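Local coordinates for capsid protein (Macrobrachium rosenbergii nodavirus, PDB 5YKX), which forms the viral shell, its P-domain being the protruding part that probably makes dimeric spikes on the particle surface, at the interface of chains A and B. Residues are numbered along the deposited sequence; one frame, centred on the assembly and turned at random. Chains: chain A/B, Capsid protein.

The interface of chains A and B. Residues chain A 41-43, 87, 118; chain B 9, 11, 13, 118.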
# COMPACT_ATOMS: atom_id res chain seq x y z
N LYS A 41 7.86 -10.73 11.56
CA LYS A 41 6.47 -10.32 11.28
C LYS A 41 6.47 -9.17 10.33
O LYS A 41 7.20 -8.17 10.50
CB LYS A 41 5.75 -9.92 12.55
CG LYS A 41 5.51 -11.19 13.35
CD LYS A 41 5.06 -10.99 14.77
CE LYS A 41 4.33 -12.24 15.23
NZ LYS A 41 4.31 -12.24 16.70
N PHE A 42 5.61 -9.30 9.33
CA PHE A 42 5.56 -8.36 8.21
C PHE A 42 4.12 -7.99 7.89
O PHE A 42 3.20 -8.70 8.29
CB PHE A 42 6.05 -9.07 6.91
CG PHE A 42 7.49 -9.52 6.98
CD1 PHE A 42 8.51 -8.66 6.60
CD2 PHE A 42 7.81 -10.79 7.50
CE1 PHE A 42 9.83 -9.02 6.74
CE2 PHE A 42 9.15 -11.17 7.60
CZ PHE A 42 10.14 -10.32 7.20
N ILE A 43 3.95 -6.94 7.09
CA ILE A 43 2.68 -6.64 6.47
C ILE A 43 2.98 -6.38 5.01
O ILE A 43 3.92 -5.58 4.67
CB ILE A 43 1.91 -5.50 7.20
CG1 ILE A 43 0.54 -5.24 6.51
CG2 ILE A 43 2.75 -4.24 7.26
CD1 ILE A 43 -0.34 -4.31 7.31
N SER A 87 -1.15 -9.30 7.02
CA SER A 87 -0.20 -9.30 8.12
C SER A 87 0.17 -10.78 8.37
O SER A 87 -0.73 -11.65 8.52
CB SER A 87 -0.91 -8.75 9.36
OG SER A 87 0.03 -8.58 10.31
N ILE A 118 6.46 -4.55 4.11
CA ILE A 118 6.83 -3.64 5.18
C ILE A 118 7.23 -4.44 6.39
O ILE A 118 6.55 -5.35 6.80
CB ILE A 118 5.65 -2.73 5.53
CG1 ILE A 118 5.36 -1.89 4.28
CG2 ILE A 118 5.98 -1.77 6.65
CD1 ILE A 118 4.12 -1.10 4.35
N LEU B 9 4.32 -8.57 18.51
CA LEU B 9 4.24 -7.44 17.55
C LEU B 9 3.06 -7.68 16.62
O LEU B 9 2.90 -8.79 16.14
CB LEU B 9 5.51 -7.38 16.75
CG LEU B 9 5.64 -6.81 15.36
CD1 LEU B 9 5.19 -5.42 15.29
CD2 LEU B 9 7.12 -6.76 15.07
N TYR B 11 0.61 -5.42 13.41
CA TYR B 11 0.52 -4.20 12.63
C TYR B 11 -0.95 -3.82 12.63
O TYR B 11 -1.84 -4.66 12.41
CB TYR B 11 1.03 -4.41 11.21
CG TYR B 11 2.49 -4.77 11.10
CD1 TYR B 11 3.47 -3.77 10.98
CD2 TYR B 11 2.89 -6.10 11.09
CE1 TYR B 11 4.80 -4.09 10.86
CE2 TYR B 11 4.24 -6.41 10.98
CZ TYR B 11 5.17 -5.44 10.89
OH TYR B 11 6.49 -5.73 10.71
N ALA B 13 -3.46 -1.69 10.52
CA ALA B 13 -3.48 -1.13 9.15
C ALA B 13 -4.91 -0.75 8.74
O ALA B 13 -5.18 -0.53 7.57
CB ALA B 13 -2.90 -2.15 8.18
N ILE B 118 -0.29 2.70 8.64
CA ILE B 118 0.09 1.46 9.28
C ILE B 118 0.94 1.80 10.52
O ILE B 118 1.83 2.64 10.45
CB ILE B 118 0.94 0.66 8.35
CG1 ILE B 118 0.07 0.22 7.17
CG2 ILE B 118 1.61 -0.54 9.06
CD1 ILE B 118 0.89 -0.28 6.03
O HOH W 1 -0.53 -8.02 12.67
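B:Tyr11, on strand 10-18 of its chain, lies across strand 41-51 of chain A, and chain A hides 81 Å² of its surface. Its phenol OH donates a hydrogen bond of 2.5 Å to the backbone O of A:Lys41. The donor sits well above the carbonyl plane, 42° out of it, and the C=O...O angle is 128°. This bond ties the hydroxyl end of the ring to the chain A backbone beside it. The carbonyl carbon of A:Lys41 lies at the ring edge, in its plane.

Apolar contacts surround the bond. CG2 of A:Ile43 lies over one face of the B:Tyr11 ring, 4.0 Å from its centroid and offset toward the rim, as a CH-pi contact. On that same side, just outside the rim, CA of A:Phe42 is 3.6 Å from CE2 of B:Tyr11. A:Ile43 has CG1 anti to its backbone N (chi1 -179°), which sends CD1 away from the ring face toward B:Ala13. There CD1 of A:Ile43 packs tightly on CB of B:Ala13, at 3.5 Å. Further along, A:Ile118 and B:Ile118 point at each other tip to tip, with their CD1 methyls 3.7 Å apart.

At the other end, the extended side chain of A:Lys41 runs antiparallel to that of B:Leu9. Its CD makes a van der Waals contact with the backbone O of B:Leu9, at 3.4 Å.

A water bridges the chains beside the ring. The water O is 2.5 Å from the hydroxyl OG of A:Ser87. The same water O is 2.9 Å from the backbone N of B:Tyr11, in a nearly straight bond.

The patch recurs with the chains exchanged, as the interface is two-fold symmetric. It combines a polar clasp with a small apolar seam, and it likely contributes to pairing of P-domains into a dimeric spike.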